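Local atomic coordinates of TlmII (PDB entry 4HVM), a protein that belongs to the nonribosomal peptide synthetase condensation-domain family, takes part in tallysomycin biosynthesis and may bind phosphopantetheine, as is generally assigned to its family. Residues F36-D48 against V384-G396. Numbering follows the deposited sequence.
Sequences FAARGLLGSGRID and VSIELFREADLIG. With SO4 (sulfate ion), chain F.
L42 and E387 form a hydrogen-bonded pair where strand 385-388 joins strand 36-44 antiparallel, the axes of these short segments approaching to 4.6 Å, with their directions at 154°. The incoming strand is an outermost one of the N-terminal mixed sheet of this condensation-domain fold, although it lies more than 300 residues further along the chain. Reciprocal backbone bonds establish the register at L42/E387 and S44/S385; in the first pair L42 N meets E387 O at 2.7 Å. The L42 and E387 side chains run side by side on the face that also carries S44 and S385. With CG between its backbone N and carbonyl carbon (chi1 63°), E387 lays its extended chain beside L42, bringing OE1 to 3.4 Å from L42 CD2. L41, which packs on L154 of helix 147-161, meets L388 at an oblique angle although the two side chains diverge from their pair, L41 CD2 lying 4.0 Å from L388 CD1. F389 N still bonds to G40 O, and a water accepts from G40 N and donates to F389 O where the two segments begin to part. Beyond this water, helix 391-394 turns L394 CB onto A38 O at 3.3 Å. Bends at chi2 and chi3 bring the R39 guanidinium under I395, whose CG1 sits over one face, offset toward the rim. R39 NH2 reaches a sulfate, probably from the crystallisation liquor, through two weak bonds, to O4 at 2.7 Å and to O3 at 2.9 Å.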
loop_
_atom_site.group_PDB
_atom_site.type_symbol
_atom_site.label_atom_id
_atom_site.label_comp_id
_atom_site.label_asym_id
_atom_site.label_seq_id
_atom_site.Cartn_x
_atom_site.Cartn_y
_atom_site.Cartn_z
ATOM N N PHE A 36 0.526 10.510 -1.474
ATOM C CA PHE A 36 -0.400 10.239 -2.569
ATOM C C PHE A 36 -0.043 9.006 -3.388
ATOM O O PHE A 36 1.129 8.687 -3.584
ATOM C CB PHE A 36 -0.535 11.462 -3.485
ATOM C CG PHE A 36 -1.483 12.497 -2.963
ATOM C CD1 PHE A 36 -1.071 13.402 -2.002
ATOM C CD2 PHE A 36 -2.790 12.557 -3.421
ATOM C CE1 PHE A 36 -1.938 14.352 -1.507
ATOM C CE2 PHE A 36 -3.668 13.505 -2.929
ATOM C CZ PHE A 36 -3.238 14.405 -1.970
ATOM N N ALA A 37 -1.078 8.325 -3.865
ATOM C CA ALA A 37 -0.919 7.154 -4.712
ATOM C C ALA A 37 -1.958 7.214 -5.818
ATOM O O ALA A 37 -3.009 7.835 -5.654
ATOM C CB ALA A 37 -1.092 5.884 -3.898
ATOM N N ALA A 38 -1.674 6.564 -6.941
ATOM C CA ALA A 38 -2.601 6.570 -8.066
ATOM C C ALA A 38 -2.907 5.167 -8.580
ATOM O O ALA A 38 -2.002 4.370 -8.813
ATOM C CB ALA A 38 -2.057 7.437 -9.190
ATOM N N ARG A 39 -4.192 4.874 -8.748
ATOM C CA ARG A 39 -4.635 3.633 -9.370
ATOM C C ARG A 39 -5.716 3.976 -10.384
ATOM O O ARG A 39 -6.267 5.077 -10.353
ATOM C CB ARG A 39 -5.182 2.666 -8.319
ATOM C CG ARG A 39 -4.173 2.277 -7.246
ATOM C CD ARG A 39 -2.993 1.528 -7.835
ATOM N NE ARG A 39 -1.742 1.880 -7.167
ATOM C CZ ARG A 39 -1.259 1.247 -6.103
ATOM N NH1 ARG A 39 -1.925 0.225 -5.584
ATOM N NH2 ARG A 39 -0.113 1.636 -5.560
ATOM N N GLY A 40 -6.021 3.046 -11.285
ATOM C CA GLY A 40 -7.023 3.301 -12.303
ATOM C C GLY A 40 -7.660 2.060 -12.897
ATOM O O GLY A 40 -7.055 0.990 -12.922
ATOM N N LEU A 41 -8.893 2.210 -13.370
ATOM C CA LEU A 41 -9.593 1.143 -14.076
ATOM C C LEU A 41 -9.788 1.539 -15.534
ATOM O O LEU A 41 -10.224 2.651 -15.831
ATOM C CB LEU A 41 -10.952 0.859 -13.429
ATOM C CG LEU A 41 -10.946 0.238 -12.031
ATOM C CD1 LEU A 41 -12.365 0.027 -11.536
ATOM C CD2 LEU A 41 -10.172 -1.075 -12.013
ATOM N N LEU A 42 -9.458 0.629 -16.443
ATOM C CA LEU A 42 -9.616 0.890 -17.869
ATOM C C LEU A 42 -10.947 0.352 -18.384
ATOM O O LEU A 42 -11.219 -0.843 -18.291
ATOM C CB LEU A 42 -8.461 0.271 -18.656
ATOM C CG LEU A 42 -8.599 0.248 -20.178
ATOM C CD1 LEU A 42 -8.753 1.653 -20.732
ATOM C CD2 LEU A 42 -7.402 -0.444 -20.801
ATOM N N GLY A 43 -11.772 1.242 -18.923
ATOM C CA GLY A 43 -13.037 0.846 -19.515
ATOM C C GLY A 43 -12.943 0.815 -21.028
ATOM O O GLY A 43 -12.342 1.700 -21.640
ATOM N N SER A 44 -13.535 -0.206 -21.637
ATOM C CA SER A 44 -13.476 -0.352 -23.084
ATOM C C SER A 44 -14.832 -0.734 -23.668
ATOM O O SER A 44 -15.437 -1.723 -23.258
ATOM C CB SER A 44 -12.426 -1.393 -23.472
ATOM O OG SER A 44 -12.198 -1.386 -24.872
ATOM N N GLY A 45 -15.296 0.051 -24.633
ATOM C CA GLY A 45 -16.591 -0.171 -25.251
ATOM C C GLY A 45 -17.290 1.151 -25.489
ATOM O O GLY A 45 -16.650 2.201 -25.469
ATOM N N ARG A 46 -18.599 1.113 -25.718
ATOM C CA ARG A 46 -19.365 2.343 -25.883
ATOM C C ARG A 46 -19.604 2.988 -24.521
ATOM O O ARG A 46 -20.411 2.501 -23.728
ATOM C CB ARG A 46 -20.694 2.068 -26.590
ATOM C CG ARG A 46 -20.538 1.328 -27.908
ATOM C CD ARG A 46 -21.815 1.351 -28.735
ATOM N NE ARG A 46 -21.827 0.287 -29.737
ATOM C CZ ARG A 46 -21.243 0.366 -30.929
ATOM N NH1 ARG A 46 -20.592 1.466 -31.287
ATOM N NH2 ARG A 46 -21.310 -0.659 -31.769
ATOM N N ILE A 47 -18.892 4.079 -24.254
ATOM C CA ILE A 47 -18.943 4.729 -22.949
ATOM C C ILE A 47 -19.420 6.176 -23.050
ATOM O O ILE A 47 -18.851 6.977 -23.791
ATOM C CB ILE A 47 -17.562 4.700 -22.257
ATOM C CG1 ILE A 47 -17.060 3.261 -22.118
ATOM C CG2 ILE A 47 -17.627 5.386 -20.898
ATOM C CD1 ILE A 47 -15.633 3.165 -21.615
ATOM N N ASP A 48 -20.472 6.500 -22.308
ATOM C CA ASP A 48 -20.974 7.868 -22.239
ATOM C C ASP A 48 -20.194 8.647 -21.177
ATOM O O ASP A 48 -20.347 8.404 -19.977
ATOM C CB ASP A 48 -22.468 7.859 -21.912
ATOM C CG ASP A 48 -23.149 9.181 -22.217
ATOM O OD1 ASP A 48 -22.447 10.189 -22.449
ATOM O OD2 ASP A 48 -24.398 9.208 -22.214
ATOM N N VAL A 384 -19.616 -3.328 -21.289
ATOM C CA VAL A 384 -18.336 -2.630 -21.262
ATOM C C VAL A 384 -17.283 -3.404 -20.475
ATOM O O VAL A 384 -17.503 -3.770 -19.322
ATOM C CB VAL A 384 -18.479 -1.218 -20.664
ATOM C CG1 VAL A 384 -17.110 -0.587 -20.447
ATOM C CG2 VAL A 384 -19.342 -0.355 -21.569
ATOM N N SER A 385 -16.140 -3.657 -21.103
ATOM C CA SER A 385 -15.050 -4.367 -20.443
ATOM C C SER A 385 -14.350 -3.472 -19.426
ATOM O O SER A 385 -14.079 -2.304 -19.699
ATOM C CB SER A 385 -14.041 -4.870 -21.474
ATOM O OG SER A 385 -12.937 -5.484 -20.839
ATOM N N ILE A 386 -14.059 -4.023 -18.252
ATOM C CA ILE A 386 -13.360 -3.280 -17.209
ATOM C C ILE A 386 -12.190 -4.081 -16.643
ATOM O O ILE A 386 -12.370 -5.193 -16.146
ATOM C CB ILE A 386 -14.307 -2.887 -16.060
ATOM C CG1 ILE A 386 -15.394 -1.934 -16.561
ATOM C CG2 ILE A 386 -13.526 -2.245 -14.926
ATOM C CD1 ILE A 386 -16.373 -1.520 -15.481
ATOM N N GLU A 387 -10.993 -3.511 -16.729
ATOM C CA GLU A 387 -9.788 -4.159 -16.224
ATOM C C GLU A 387 -8.913 -3.150 -15.496
ATOM O O GLU A 387 -9.106 -1.941 -15.628
ATOM C CB GLU A 387 -8.999 -4.792 -17.372
ATOM C CG GLU A 387 -8.493 -3.784 -18.405
ATOM C CD GLU A 387 -7.860 -4.445 -19.616
ATOM O OE1 GLU A 387 -7.079 -3.772 -20.323
ATOM O OE2 GLU A 387 -8.152 -5.632 -19.868
ATOM N N LEU A 388 -7.956 -3.650 -14.722
ATOM C CA LEU A 388 -6.999 -2.787 -14.043
ATOM C C LEU A 388 -6.130 -2.087 -15.079
ATOM O O LEU A 388 -5.809 -2.663 -16.118
ATOM C CB LEU A 388 -6.131 -3.595 -13.077
ATOM C CG LEU A 388 -6.620 -3.749 -11.632
ATOM C CD1 LEU A 388 -7.998 -4.387 -11.565
ATOM C CD2 LEU A 388 -5.615 -4.550 -10.820
ATOM N N PHE A 389 -5.758 -0.843 -14.800
ATOM C CA PHE A 389 -4.986 -0.057 -15.756
ATOM C C PHE A 389 -3.542 0.162 -15.316
ATOM O O PHE A 389 -3.276 0.959 -14.416
ATOM C CB PHE A 389 -5.663 1.288 -16.035
ATOM C CG PHE A 389 -4.864 2.184 -16.934
ATOM C CD1 PHE A 389 -4.660 1.846 -18.262
ATOM C CD2 PHE A 389 -4.307 3.355 -16.454
ATOM C CE1 PHE A 389 -3.917 2.661 -19.095
ATOM C CE2 PHE A 389 -3.564 4.175 -17.283
ATOM C CZ PHE A 389 -3.369 3.828 -18.604
ATOM N N ARG A 390 -2.625 -0.555 -15.963
ATOM C CA ARG A 390 -1.185 -0.373 -15.772
ATOM C C ARG A 390 -0.781 -0.286 -14.305
ATOM O O ARG A 390 0.021 0.568 -13.929
ATOM C CB ARG A 390 -0.699 0.876 -16.519
ATOM C CG ARG A 390 -0.870 0.824 -18.032
ATOM C CD ARG A 390 0.227 0.005 -18.701
ATOM N NE ARG A 390 0.094 0.011 -20.156
ATOM C CZ ARG A 390 0.633 0.930 -20.954
ATOM N NH1 ARG A 390 1.347 1.923 -20.441
ATOM N NH2 ARG A 390 0.458 0.855 -22.267
ATOM N N GLU A 391 -1.346 -1.161 -13.479
ATOM C CA GLU A 391 -1.082 -1.138 -12.044
ATOM C C GLU A 391 0.410 -1.222 -11.729
ATOM O O GLU A 391 0.892 -0.581 -10.797
ATOM C CB GLU A 391 -1.838 -2.266 -11.338
ATOM C CG GLU A 391 -1.758 -2.209 -9.820
ATOM C CD GLU A 391 -2.549 -3.318 -9.153
ATOM O OE1 GLU A 391 -2.316 -4.502 -9.477
ATOM O OE2 GLU A 391 -3.410 -3.002 -8.304
ATOM N N ALA A 392 1.136 -2.000 -12.527
ATOM C CA ALA A 392 2.575 -2.168 -12.352
ATOM C C ALA A 392 3.347 -0.865 -12.538
ATOM O O ALA A 392 4.388 -0.658 -11.915
ATOM C CB ALA A 392 3.096 -3.223 -13.303
ATOM N N ASP A 393 2.834 0.006 -13.399
ATOM C CA ASP A 393 3.506 1.265 -13.705
ATOM C C ASP A 393 3.050 2.399 -12.786
ATOM O O ASP A 393 3.763 3.385 -12.603
ATOM C CB ASP A 393 3.295 1.652 -15.174
ATOM C CG ASP A 393 3.996 0.706 -16.132
ATOM O OD1 ASP A 393 5.032 0.118 -15.743
ATOM O OD2 ASP A 393 3.516 0.559 -17.277
ATOM N N LEU A 394 1.864 2.254 -12.204
ATOM C CA LEU A 394 1.332 3.275 -11.312
ATOM C C LEU A 394 1.845 3.093 -9.889
ATOM O O LEU A 394 1.834 4.032 -9.098
ATOM C CB LEU A 394 -0.195 3.279 -11.336
ATOM C CG LEU A 394 -0.824 3.890 -12.583
ATOM C CD1 LEU A 394 -2.335 3.725 -12.564
ATOM C CD2 LEU A 394 -0.447 5.357 -12.690
ATOM N N ILE A 395 2.289 1.882 -9.566
ATOM C CA ILE A 395 2.910 1.624 -8.270
ATOM C C ILE A 395 4.286 2.283 -8.196
ATOM O O ILE A 395 5.214 1.887 -8.901
ATOM C CB ILE A 395 3.055 0.117 -7.993
ATOM C CG1 ILE A 395 1.685 -0.505 -7.739
ATOM C CG2 ILE A 395 3.948 -0.120 -6.792
ATOM C CD1 ILE A 395 1.729 -1.999 -7.529
ATOM N N GLY A 396 4.406 3.297 -7.345
ATOM C CA GLY A 396 5.653 4.024 -7.190
ATOM C C GLY A 396 6.554 3.400 -6.143
ATOM O O GLY A 396 6.830 4.000 -5.103
HETATM S S SO4 F . 2.190 3.352 -4.045
HETATM O O1 SO4 F . 3.384 2.821 -4.702
HETATM O O2 SO4 F . 2.566 4.309 -3.008
HETATM O O3 SO4 F . 1.360 4.025 -5.040
HETATM O O4 SO4 F . 1.445 2.255 -3.431
HETATM O O HOH W 1 -4.339 0.660 -11.562
#